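Local atomic coordinates of antifreeze protein (Marinomonas primoryensis, PDB entry 3P4G), a protein that binds to ice as a hyperactive, calcium-dependent antifreeze protein, folded as a right-handed beta-helix with calcium ions held between its turns. Residues F33-N38 with V52-D57; T119-V124 with T138-I143; I164-S169 with V183-N188; G269-N274 with R297-N302. All blocks are in the same frame, centred on the assembly; numbering follows the deposited sequence. Where two conformers were deposited one is given.

Contact 1 of 4, residues F33-N38 with V52-D57. With CA (calcium ion), chain E; CA (calcium ion), chain F.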
loop_
_atom_site.group_PDB
_atom_site.type_symbol
_atom_site.label_atom_id
_atom_site.label_comp_id
_atom_site.label_asym_id
_atom_site.label_seq_id
_atom_site.Cartn_x
_atom_site.Cartn_y
_atom_site.Cartn_z
ATOM N N PHE A 33 -23.419 -26.432 -2.563
ATOM C CA PHE A 33 -23.685 -26.017 -1.187
ATOM C C PHE A 33 -25.009 -25.303 -1.104
ATOM O O PHE A 33 -25.871 -25.499 -1.995
ATOM C CB PHE A 33 -22.494 -25.236 -0.634
ATOM C CG PHE A 33 -21.221 -26.008 -0.787
ATOM C CD1 PHE A 33 -20.402 -25.816 -1.907
ATOM C CD2 PHE A 33 -20.875 -26.968 0.152
ATOM C CE1 PHE A 33 -19.214 -26.569 -2.060
ATOM C CE2 PHE A 33 -19.732 -27.724 -0.015
ATOM C CZ PHE A 33 -18.883 -27.492 -1.099
ATOM N N ASP A 34 -25.245 -24.588 -0.008
ATOM C CA ASP A 34 -26.542 -23.919 0.147
ATOM C C ASP A 34 -26.486 -22.790 1.117
ATOM O O ASP A 34 -25.392 -22.332 1.482
ATOM C CB ASP A 34 -27.591 -24.931 0.635
ATOM C CG ASP A 34 -27.199 -25.585 1.927
ATOM O OD1 ASP A 34 -27.686 -26.715 2.168
ATOM O OD2 ASP A 34 -26.422 -25.010 2.713
ATOM N N ALA A 35 -27.679 -22.360 1.552
ATOM C CA ALA A 35 -27.831 -21.143 2.354
ATOM C C ALA A 35 -27.455 -21.380 3.823
ATOM O O ALA A 35 -27.378 -20.428 4.599
ATOM C CB ALA A 35 -29.282 -20.569 2.240
ATOM N N SER A 36 -27.179 -22.623 4.197
ATOM C CA SER A 36 -26.769 -22.851 5.571
ATOM C C SER A 36 -25.367 -22.275 5.777
ATOM O O SER A 36 -24.658 -21.912 4.813
ATOM C CB SER A 36 -26.804 -24.338 5.942
ATOM O OG SER A 36 -25.767 -25.035 5.294
ATOM N N ASN A 37 -24.988 -22.143 7.033
ATOM C CA ASN A 37 -23.601 -21.805 7.379
ATOM C C ASN A 37 -22.746 -23.069 7.169
ATOM O O ASN A 37 -22.687 -23.962 8.037
ATOM C CB ASN A 37 -23.559 -21.376 8.862
ATOM C CG ASN A 37 -24.450 -20.183 9.159
ATOM O OD1 ASN A 37 -24.618 -19.281 8.331
ATOM N ND2 ASN A 37 -25.023 -20.170 10.366
ATOM N N ASN A 38 -22.192 -23.201 5.975
ATOM C CA ASN A 38 -21.358 -24.344 5.620
ATOM C C ASN A 38 -20.000 -24.433 6.305
ATOM O O ASN A 38 -19.408 -23.431 6.695
ATOM C CB ASN A 38 -21.173 -24.394 4.102
ATOM C CG ASN A 38 -22.472 -24.610 3.371
ATOM O OD1 ASN A 38 -22.966 -23.726 2.663
ATOM N ND2 ASN A 38 -23.042 -25.818 3.512
ATOM N N VAL A 52 -19.951 -21.389 -1.713
ATOM C CA VAL A 52 -20.673 -21.720 -0.495
ATOM C C VAL A 52 -21.905 -20.845 -0.258
ATOM O O VAL A 52 -22.644 -21.061 0.721
ATOM C CB VAL A 52 -19.716 -21.790 0.746
ATOM C CG1 VAL A 52 -18.889 -23.118 0.723
ATOM C CG2 VAL A 52 -18.764 -20.598 0.807
ATOM N N LEU A 53 -22.166 -19.899 -1.180
ATOM C CA LEU A 53 -23.476 -19.228 -1.289
ATOM C C LEU A 53 -23.815 -18.465 -0.001
ATOM O O LEU A 53 -22.922 -17.964 0.701
ATOM C CB LEU A 53 -24.606 -20.250 -1.658
ATOM C CG LEU A 53 -24.437 -20.934 -3.028
ATOM C CD1 LEU A 53 -25.248 -22.224 -3.144
ATOM C CD2 LEU A 53 -24.817 -19.980 -4.179
ATOM N N ALA A 54 -25.094 -18.335 0.279
ATOM C CA ALA A 54 -25.497 -17.574 1.478
ATOM C C ALA A 54 -25.081 -18.269 2.780
ATOM O O ALA A 54 -24.699 -19.464 2.810
ATOM C CB ALA A 54 -26.987 -17.258 1.473
ATOM N N GLY A 55 -25.173 -17.498 3.858
ATOM C CA GLY A 55 -24.753 -18.024 5.146
ATOM C C GLY A 55 -23.336 -17.593 5.454
ATOM O O GLY A 55 -22.577 -17.186 4.566
ATOM N N ASP A 56 -22.980 -17.709 6.716
ATOM C CA ASP A 56 -21.617 -17.365 7.150
ATOM C C ASP A 56 -20.823 -18.688 7.112
ATOM O O ASP A 56 -20.930 -19.529 8.018
ATOM C CB ASP A 56 -21.679 -16.820 8.572
ATOM C CG ASP A 56 -22.482 -15.519 8.685
ATOM O OD1 ASP A 56 -22.684 -14.818 7.666
ATOM O OD2 ASP A 56 -22.936 -15.223 9.828
ATOM N N ASP A 57 -20.062 -18.862 6.034
ATOM C CA ASP A 57 -19.465 -20.158 5.684
ATOM C C ASP A 57 -17.991 -20.157 6.049
ATOM O O ASP A 57 -17.306 -19.136 5.950
ATOM C CB ASP A 57 -19.569 -20.371 4.175
ATOM C CG ASP A 57 -21.010 -20.287 3.673
ATOM O OD1 ASP A 57 -21.878 -21.107 4.094
ATOM O OD2 ASP A 57 -21.277 -19.407 2.847
HETATM CA CA CA E . -23.691 -21.441 2.706
HETATM CA CA CA F . -21.468 -17.128 2.395
#
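V52 sets its CG1 methyl over one face of the F33 ring, toward the rim, in a CH-pi contact 4.2 Å from the ring centroid. CG1 reaches the ring because it stands anti to the carbonyl carbon of V52 (chi1 -76°). A flat aromatic and a branched aliphatic suit this end of the contact, where both side chains turn toward apolar neighbours. V52 has a second task: its carbonyl O binds a calcium ion at 2.3 Å, together with the carbonyl oxygens of D34, S36 and A54, the side chain of N38 and D57 OD1. The metal draws together oxygens that would otherwise repel, such as D34 O and V52 O. N38 lies side by side with D57, and its backbone N donates to D57 OD1 at 2.8 Å through the anti lone pair. OD1 therefore serves metal and amide at once, while D57 OD2 binds a second calcium ion, a bridging role open to a carboxylate. At the outer edge, D56 N donates to N37 OD1, also at 2.8 Å. N38 and D57 lead into strands 39-42 and 58-61, and V40 of strand 39-42 packs against both F33 and V52.

Contact 2 of 4, residues T119-V124 with T138-I143. With CA (calcium ion), chain I; CA (calcium ion), chain J; CA (calcium ion), chain H; MG (magnesium ion), chain R.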
loop_
_atom_site.group_PDB
_atom_site.type_symbol
_atom_site.label_atom_id
_atom_site.label_comp_id
_atom_site.label_asym_id
_atom_site.label_seq_id
_atom_site.Cartn_x
_atom_site.Cartn_y
_atom_site.Cartn_z
ATOM N N THR A 119 -17.659 -5.806 -0.939
ATOM C CA THR A 119 -18.208 -4.896 0.070
ATOM C C THR A 119 -17.991 -5.563 1.461
ATOM O O THR A 119 -17.575 -6.733 1.586
ATOM C CB THR A 119 -19.700 -4.630 -0.139
ATOM O OG1 THR A 119 -20.426 -5.820 0.178
ATOM C CG2 THR A 119 -20.002 -4.188 -1.647
ATOM N N GLY A 120 -18.154 -4.761 2.504
ATOM C CA GLY A 120 -17.895 -5.242 3.865
ATOM C C GLY A 120 -16.481 -4.917 4.316
ATOM O O GLY A 120 -15.582 -4.600 3.489
ATOM N N ASN A 121 -16.276 -5.069 5.617
ATOM C CA ASN A 121 -15.000 -4.759 6.285
ATOM C C ASN A 121 -14.217 -6.076 6.324
ATOM O O ASN A 121 -14.435 -6.922 7.195
ATOM C CB ASN A 121 -15.242 -4.225 7.693
ATOM C CG ASN A 121 -16.123 -2.989 7.669
ATOM O OD1 ASN A 121 -15.701 -1.919 7.237
ATOM N ND2 ASN A 121 -17.359 -3.146 8.107
ATOM N N ASP A 122 -13.385 -6.239 5.313
ATOM C CA ASP A 122 -12.743 -7.554 5.087
ATOM C C ASP A 122 -11.320 -7.591 5.630
ATOM O O ASP A 122 -10.627 -6.581 5.612
ATOM C CB ASP A 122 -12.685 -7.869 3.616
ATOM C CG ASP A 122 -14.093 -7.815 2.958
ATOM O OD1 ASP A 122 -14.968 -8.661 3.284
ATOM O OD2 ASP A 122 -14.350 -6.923 2.145
ATOM N N GLU A 123 -10.863 -8.800 5.942
ATOM C CA GLU A 123 -9.507 -9.012 6.479
ATOM C C GLU A 123 -8.844 -10.020 5.549
ATOM O O GLU A 123 -9.369 -11.151 5.405
ATOM C CB GLU A 123 -9.617 -9.553 7.913
ATOM C CG GLU A 123 -8.293 -9.673 8.621
ATOM C CD GLU A 123 -8.379 -9.750 10.176
ATOM O OE1 GLU A 123 -9.374 -9.333 10.892
ATOM O OE2 GLU A 123 -7.361 -10.251 10.704
ATOM N N VAL A 124 -7.786 -9.602 4.839
ATOM C CA VAL A 124 -7.120 -10.491 3.841
ATOM C C VAL A 124 -5.660 -10.645 4.246
ATOM O O VAL A 124 -4.959 -9.623 4.418
ATOM C CB VAL A 124 -7.223 -9.919 2.398
ATOM C CG1 VAL A 124 -6.562 -10.862 1.333
ATOM C CG2 VAL A 124 -8.665 -9.703 2.013
ATOM N N THR A 138 -15.306 -1.881 -1.195
ATOM C CA THR A 138 -15.852 -0.871 -0.270
ATOM C C THR A 138 -15.590 -1.271 1.190
ATOM O O THR A 138 -15.120 -2.401 1.454
ATOM C CB THR A 138 -17.353 -0.614 -0.501
ATOM O OG1 THR A 138 -18.116 -1.774 -0.124
ATOM C CG2 THR A 138 -17.641 -0.278 -2.001
ATOM N N ASP A 139 -15.888 -0.330 2.095
ATOM C CA ASP A 139 -15.699 -0.497 3.556
ATOM C C ASP A 139 -14.208 -0.615 3.965
ATOM O O ASP A 139 -13.281 -0.468 3.140
ATOM C CB ASP A 139 -16.531 -1.685 4.105
ATOM C CG ASP A 139 -17.839 -1.258 4.761
ATOM O OD1 ASP A 139 -18.175 -0.030 4.741
ATOM O OD2 ASP A 139 -18.556 -2.172 5.304
ATOM N N ASN A 140 -13.985 -0.916 5.233
ATOM C CA ASN A 140 -12.677 -0.648 5.853
ATOM C C ASN A 140 -11.908 -1.940 6.007
ATOM O O ASN A 140 -12.202 -2.749 6.882
ATOM C CB ASN A 140 -12.949 0.023 7.178
ATOM C CG ASN A 140 -13.968 1.189 7.018
ATOM O OD1 ASN A 140 -13.582 2.296 6.687
ATOM N ND2 ASN A 140 -15.252 0.890 7.151
ATOM N N ASP A 141 -10.994 -2.143 5.069
ATOM C CA ASP A 141 -10.332 -3.437 4.901
ATOM C C ASP A 141 -8.913 -3.471 5.441
ATOM O O ASP A 141 -8.163 -2.474 5.373
ATOM C CB ASP A 141 -10.311 -3.799 3.434
ATOM C CG ASP A 141 -11.720 -3.729 2.808
ATOM O OD1 ASP A 141 -12.604 -4.579 3.128
ATOM O OD2 ASP A 141 -11.919 -2.891 1.911
ATOM N N ASN A 142 -8.554 -4.643 5.938
ATOM C CA ASN A 142 -7.184 -4.930 6.358
ATOM C C ASN A 142 -6.575 -5.885 5.350
ATOM O O ASN A 142 -7.183 -6.942 5.071
ATOM C CB ASN A 142 -7.165 -5.569 7.711
ATOM C CG ASN A 142 -5.808 -5.399 8.391
ATOM O OD1 ASN A 142 -5.522 -4.344 8.956
ATOM N ND2 ASN A 142 -4.925 -6.424 8.250
ATOM N N ILE A 143 -5.452 -5.461 4.726
ATOM C CA ILE A 143 -4.721 -6.309 3.743
ATOM C C ILE A 143 -3.264 -6.517 4.233
ATOM O O ILE A 143 -2.539 -5.538 4.529
ATOM C CB ILE A 143 -4.716 -5.717 2.317
ATOM C CG1 ILE A 143 -6.164 -5.430 1.827
ATOM C CG2 ILE A 143 -4.013 -6.639 1.337
ATOM C CD1 ILE A 143 -6.522 -3.974 1.962
HETATM CA CA CA I . -14.258 -4.648 1.553
HETATM CA CA CA J . -11.869 -0.669 1.266
HETATM CA CA CA H . -16.733 -8.794 1.764
HETATM MG MG MG R . -20.583 -2.214 5.465
HETATM O O HOH W 1 -5.061 -8.785 7.282
HETATM O O HOH W 2 -20.181 -0.328 6.365
HETATM O O HOH W 3 -20.372 -3.087 7.286
#
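E123 pairs with N142, and V124 with I143, as parallel beta bridges with CA atoms 4.7 and 4.8 Å apart. N142 N donates to D122 O at 2.9 Å, and N142 O accepts from V124 N at 2.7 Å, both nearly along the C=O axis. V124 and I143 point to the buried face, whereas E123 and N142 share the other. Ahead of its strand each segment forms a calcium-binding turn, one of which recurs in each of these coils of the right-handed beta-helix. Between the turns one calcium ion is held by G120 O, T138 O, D122 OD2 and D141 OD1, and A136 and G118 complete the site. D141 OD1 also accepts from D122 N through its anti lone pair, and D141 OD2 goes on to the next ion. G120 has backbone angles that suit glycine, and a CB there would crowd another calcium. On the outside, N121 and N140 lie side by side, their amides nearly coplanar (13°). N121 OD1 accepts from both N140 N and N140 ND2, each at 2.8 Å. An alanine in place of N121 would probably leave N140 N and ND2 without their shared acceptor. T119 and T138 also run side by side, T138 OG1 3.3 Å from T119 CB, a stacked array of Thr and Asn consistent with an ice-binding surface.

Contact 3 of 4, residues I164-S169 with V183-N188. With MG (magnesium ion), chain T.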
loop_
_atom_site.group_PDB
_atom_site.type_symbol
_atom_site.label_atom_id
_atom_site.label_comp_id
_atom_site.label_asym_id
_atom_site.label_seq_id
_atom_site.Cartn_x
_atom_site.Cartn_y
_atom_site.Cartn_z
ATOM N N ILE A 164 2.692 -4.584 3.717
ATOM C CA ILE A 164 3.475 -5.422 2.730
ATOM C C ILE A 164 4.808 -5.742 3.323
ATOM O O ILE A 164 5.548 -4.851 3.720
ATOM C CB ILE A 164 3.674 -4.600 1.484
ATOM C CG1 ILE A 164 2.298 -4.309 0.953
ATOM C CG2 ILE A 164 4.636 -5.327 0.431
ATOM C CD1 ILE A 164 2.246 -3.101 -0.009
ATOM N N GLY A 165 5.163 -7.024 3.334
ATOM C CA GLY A 165 6.462 -7.401 3.896
ATOM C C GLY A 165 7.660 -6.981 3.059
ATOM O O GLY A 165 8.692 -6.594 3.582
ATOM N N HIS A 166 7.547 -7.209 1.760
ATOM C CA HIS A 166 8.666 -6.942 0.859
ATOM C C HIS A 166 8.465 -5.716 -0.068
ATOM O O HIS A 166 8.256 -4.594 0.422
ATOM C CB HIS A 166 9.054 -8.229 0.101
ATOM C CG HIS A 166 9.421 -9.380 0.995
ATOM N ND1 HIS A 166 9.549 -10.674 0.525
ATOM C CD2 HIS A 166 9.696 -9.436 2.322
ATOM C CE1 HIS A 166 9.896 -11.472 1.525
ATOM N NE2 HIS A 166 9.997 -10.745 2.628
ATOM N N ASP A 167 8.477 -5.903 -1.407
ATOM C CA ASP A 167 8.551 -4.750 -2.340
ATOM C C ASP A 167 7.193 -4.452 -2.970
ATOM O O ASP A 167 6.286 -5.316 -2.998
ATOM C CB ASP A 167 9.476 -5.082 -3.540
ATOM C CG ASP A 167 10.909 -5.322 -3.140
ATOM O OD1 ASP A 167 11.358 -4.845 -2.089
ATOM O OD2 ASP A 167 11.612 -5.997 -3.911
ATOM N N VAL A 168 7.076 -3.244 -3.489
ATOM C CA VAL A 168 5.951 -2.930 -4.391
ATOM C C VAL A 168 6.542 -2.778 -5.793
ATOM O O VAL A 168 7.385 -1.906 -6.043
ATOM C CB VAL A 168 5.254 -1.627 -4.000
ATOM C CG1 VAL A 168 4.156 -1.274 -5.035
ATOM C CG2 VAL A 168 4.606 -1.694 -2.590
ATOM N N SER A 169 6.061 -3.611 -6.715
ATOM C CA SER A 169 6.456 -3.486 -8.123
ATOM C C SER A 169 5.231 -3.155 -8.956
ATOM O O SER A 169 5.362 -2.650 -10.088
ATOM C CB SER A 169 7.100 -4.782 -8.622
ATOM O OG SER A 169 8.421 -4.991 -8.079
ATOM N N VAL A 183 5.271 -0.416 3.747
ATOM C CA VAL A 183 6.037 -1.276 2.803
ATOM C C VAL A 183 7.311 -1.655 3.497
ATOM O O VAL A 183 8.113 -0.770 3.840
ATOM C CB VAL A 183 6.361 -0.497 1.495
ATOM C CG1 VAL A 183 7.158 -1.395 0.531
ATOM C CG2 VAL A 183 5.061 0.033 0.789
ATOM N N GLY A 184 7.563 -2.963 3.678
ATOM C CA GLY A 184 8.702 -3.419 4.481
ATOM C C GLY A 184 10.013 -3.240 3.753
ATOM O O GLY A 184 11.056 -3.059 4.369
ATOM N N ARG A 185 9.962 -3.297 2.408
ATOM C CA ARG A 185 11.144 -3.073 1.627
ATOM C C ARG A 185 10.981 -1.915 0.650
ATOM O O ARG A 185 10.690 -0.812 1.105
ATOM C CB ARG A 185 11.679 -4.385 1.015
ATOM C CG ARG A 185 12.049 -5.359 2.123
ATOM C CD ARG A 185 12.591 -6.705 1.626
ATOM N NE ARG A 185 12.758 -7.557 2.810
ATOM C CZ ARG A 185 13.102 -8.842 2.792
ATOM N NH1 ARG A 185 13.350 -9.454 1.644
ATOM N NH2 ARG A 185 13.195 -9.511 3.944
ATOM N N THR A 186 11.086 -2.149 -0.662
ATOM C CA THR A 186 11.309 -1.063 -1.606
ATOM C C THR A 186 10.168 -0.906 -2.579
ATOM O O THR A 186 9.545 -1.902 -2.985
ATOM C CB THR A 186 12.663 -1.339 -2.350
ATOM O OG1 THR A 186 13.745 -1.138 -1.407
ATOM C CG2 THR A 186 12.873 -0.473 -3.611
ATOM N N ILE A 187 9.856 0.348 -2.894
ATOM C CA ILE A 187 8.940 0.634 -3.984
ATOM C C ILE A 187 9.847 0.699 -5.200
ATOM O O ILE A 187 10.609 1.658 -5.375
ATOM C CB ILE A 187 8.142 1.910 -3.803
ATOM C CG1 ILE A 187 7.284 1.800 -2.548
ATOM C CG2 ILE A 187 7.189 2.107 -5.022
ATOM C CD1 ILE A 187 6.451 3.059 -2.197
ATOM N N ASN A 188 9.772 -0.348 -6.005
ATOM C CA ASN A 188 10.606 -0.498 -7.202
ATOM C C ASN A 188 10.307 0.541 -8.285
ATOM O O ASN A 188 9.328 1.247 -8.216
ATOM C CB ASN A 188 10.496 -1.928 -7.737
ATOM C CG ASN A 188 11.320 -2.926 -6.926
ATOM O OD1 ASN A 188 12.482 -2.663 -6.566
ATOM N ND2 ASN A 188 10.746 -4.112 -6.700
HETATM MG MG MG T . 13.661 -5.821 -3.945
HETATM O O HOH W 4 13.903 -5.398 -2.036
HETATM O O HOH W 5 12.965 -6.207 -6.136
HETATM O O HOH W 6 14.080 -3.737 -4.933
HETATM O O HOH W 7 15.614 -6.248 -4.572
#
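N188 ND2 is shared by three acceptors: S169 OG at 2.8 Å, nearly in the amide plane, a water of the magnesium shell, and D167 OD2, to which the bond is long and weak at 3.5 Å. An asparagine suits this place because its amide offers two hydrogens on one side and, on the other, an oxygen, OD1, which accepts from a second magnesium-bound water. The ion itself is bound by D167 OD2 at 2.1 Å. D167 OD1 is left to take T186 N, met on the anti side and 29° out of the carboxylate plane, and a third metal-bound water. Farther along, R185 lies beside H166 with its guanidinium flat on the imidazole, centres 3.9 Å apart and planes at 16°. The chain of R185 is extended from CG to NE, and this carries the group out alongside the ring, with NH1 over the ring centre. An alanine at H166 would leave the guanidinium without its flat partner and would probably set it free to turn. G184 N donates to I164 O at 2.8 Å; a CB on G184 would run into G165 O, so glycine fits there. V168 N bonds T186 O, and V168 O takes N188 N in return. Inward, V168 CG2 meets V183 CG2 at 3.8 Å, crossing at about a right angle. Successive coils of the beta-helix are thus joined by apolar packing inside and by polar groups outside, where the magnesium ion would probably offset the charge of D167, its waters linking carboxylate and N188; R185 NE, 5.8 Å from D167 OD1, is too far to contact it.

Contact 4 of 4, residues G269-N274 with R297-N302. With CA (calcium ion), chain P; CA (calcium ion), chain Q.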
loop_
_atom_site.group_PDB
_atom_site.type_symbol
_atom_site.label_atom_id
_atom_site.label_comp_id
_atom_site.label_asym_id
_atom_site.label_seq_id
_atom_site.Cartn_x
_atom_site.Cartn_y
_atom_site.Cartn_z
ATOM N N GLY A 269 18.485 15.859 -5.146
ATOM C CA GLY A 269 17.347 15.870 -6.085
ATOM C C GLY A 269 16.573 17.164 -6.124
ATOM O O GLY A 269 16.959 18.133 -5.485
ATOM N N THR A 270 15.508 17.187 -6.918
ATOM C CA THR A 270 14.678 18.410 -7.083
ATOM C C THR A 270 13.607 18.420 -5.993
ATOM O O THR A 270 12.903 17.405 -5.782
ATOM C CB THR A 270 14.032 18.429 -8.498
ATOM O OG1 THR A 270 15.087 18.549 -9.467
ATOM C CG2 THR A 270 12.988 19.634 -8.697
ATOM N N VAL A 271 13.466 19.549 -5.311
ATOM C CA VAL A 271 12.478 19.645 -4.216
ATOM C C VAL A 271 11.682 20.932 -4.377
ATOM O O VAL A 271 12.246 21.992 -4.707
ATOM C CB VAL A 271 13.108 19.588 -2.778
ATOM C CG1 VAL A 271 13.760 18.241 -2.529
ATOM C CG2 VAL A 271 14.152 20.747 -2.528
ATOM N N ALA A 272 10.371 20.821 -4.191
ATOM C CA ALA A 272 9.464 21.990 -4.333
ATOM C C ALA A 272 8.416 22.024 -3.266
ATOM O O ALA A 272 7.729 21.026 -3.004
ATOM C CB ALA A 272 8.805 22.011 -5.727
ATOM N N GLY A 273 8.283 23.178 -2.633
ATOM C CA GLY A 273 7.172 23.407 -1.688
ATOM C C GLY A 273 5.848 23.607 -2.444
ATOM O O GLY A 273 4.754 23.278 -1.892
ATOM N N ASN A 274 5.976 24.118 -3.691
ATOM C CA ASN A 274 4.852 24.550 -4.529
ATOM C C ASN A 274 4.062 25.629 -3.767
ATOM O O ASN A 274 4.638 26.306 -2.892
ATOM C CB ASN A 274 3.969 23.333 -4.913
ATOM C CG ASN A 274 4.753 22.286 -5.710
ATOM O OD1 ASN A 274 4.772 21.147 -5.328
ATOM N ND2 ASN A 274 5.410 22.696 -6.819
ATOM N N ARG A 297 21.796 25.555 -1.971
ATOM C CA ARG A 297 20.948 26.749 -1.731
ATOM C C ARG A 297 19.943 27.000 -2.865
ATOM O O ARG A 297 18.772 27.346 -2.608
ATOM C CB ARG A 297 21.846 27.983 -1.539
ATOM C CG ARG A 297 22.778 27.905 -0.353
ATOM C CD ARG A 297 23.243 29.322 0.056
ATOM N NE ARG A 297 23.936 30.035 -1.021
ATOM C CZ ARG A 297 25.205 29.826 -1.342
ATOM N NH1 ARG A 297 25.930 28.908 -0.690
ATOM N NH2 ARG A 297 25.762 30.539 -2.309
ATOM N N ASN A 298 20.372 26.819 -4.112
ATOM C CA ASN A 298 19.483 27.049 -5.256
ATOM C C ASN A 298 18.352 26.003 -5.305
ATOM O O ASN A 298 17.225 26.331 -5.633
ATOM C CB ASN A 298 20.270 27.025 -6.568
ATOM C CG ASN A 298 21.203 28.248 -6.724
ATOM O OD1 ASN A 298 21.125 29.206 -5.944
ATOM N ND2 ASN A 298 22.090 28.210 -7.730
ATOM N N ARG A 299 18.685 24.752 -4.983
ATOM C CA ARG A 299 17.721 23.608 -4.972
ATOM C C ARG A 299 16.558 23.867 -3.997
ATOM O O ARG A 299 15.390 23.471 -4.268
ATOM C CB ARG A 299 18.536 22.352 -4.551
ATOM C CG ARG A 299 17.805 21.050 -4.152
ATOM C CD ARG A 299 18.802 19.827 -4.078
ATOM N NE ARG A 299 19.677 19.836 -5.256
ATOM C CZ ARG A 299 20.990 19.933 -5.240
ATOM N NH1 ARG A 299 21.696 19.914 -4.090
ATOM N NH2 ARG A 299 21.635 19.959 -6.406
ATOM N N VAL A 300 16.888 24.511 -2.868
ATOM C CA VAL A 300 15.895 24.657 -1.765
ATOM C C VAL A 300 15.324 26.055 -1.627
ATOM O O VAL A 300 14.487 26.283 -0.743
ATOM C CB VAL A 300 16.448 24.165 -0.370
ATOM C CG1 VAL A 300 16.850 22.674 -0.454
ATOM C CG2 VAL A 300 17.605 25.073 0.123
ATOM N N ALA A 301 15.798 26.974 -2.469
ATOM C CA ALA A 301 15.406 28.380 -2.404
ATOM C C ALA A 301 13.925 28.643 -2.553
ATOM O O ALA A 301 13.443 29.685 -2.084
ATOM C CB ALA A 301 16.164 29.184 -3.436
ATOM N N ASN A 302 13.195 27.719 -3.172
ATOM C CA ASN A 302 11.765 27.900 -3.349
ATOM C C ASN A 302 10.985 27.767 -2.004
ATOM O O ASN A 302 9.868 28.278 -1.892
ATOM C CB ASN A 302 11.239 26.952 -4.422
ATOM C CG ASN A 302 11.373 25.493 -4.020
ATOM O OD1 ASN A 302 12.415 24.823 -4.286
ATOM N ND2 ASN A 302 10.385 25.013 -3.333
HETATM CA CA CA P . 2.925 23.571 -0.538
HETATM CA CA CA Q . 5.449 27.648 -1.113
HETATM O O HOH W 8 14.984 21.891 -6.435
HETATM O O HOH W 9 7.502 26.870 -2.083
HETATM O O HOH W 10 4.526 29.298 -2.715
#
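G269 lies where the side chain of R299 passes by, NE coming near the carbonyl O of G269 but at a poor angle for a bond. The chain of the arginine is bent at chi3 (-45°), which is what places NE there. V271 carries most of the contact. Its N donates to a water at 3.0 Å, and that water also lies 2.7 Å from R299 O and can donate to it. V271 CG2 meets that same carbonyl oxygen of R299 at 3.5 Å, the CG of R299 at 4.0 Å and the CG1 of V300 at 3.9 Å. V271 and V300 lie side by side, pointing the same way, two branched apolar side chains suited to a buried seam. Here the parallel ladder of the beta-helix comes to its end: strand 270-272 is the outermost of its row, hydrogen-bonded on its inner side to I252 and L254, and helix 294-300, with the chain after it, covers its other side. Farther along, the N302 amide lies against the backbone of A272 and G273. G273 O binds a calcium ion at 2.3 Å. N274, whose positive phi asparagine tolerates well, turns its side chain to G255 and offers its carbonyl O to a last calcium ion. A water on that ion donates to N302 O, and E304 is another of its ligands.

In the fold
The four contacts follow one another along the chain, and their order is also their order along the solenoid: contact 1 lies near the amino-terminal end, contact 4 near the carboxyl-terminal end, with centres 59 Å apart on opposite sides of the chain's centre. Contacts 1 and 2, 20 Å apart between centres, belong to the same row of calcium-binding turns, which contact 4 closes where the coils give way to helix. Contacts 2 and 3 have centres 21 Å apart and nearest atoms about 5 Å apart. Contact 3 has a magnesium bound by D167, and no calcium ligand, whereas contacts 1 and 2 are built round calcium. None of the four touches another; the coils between them provide the continuity.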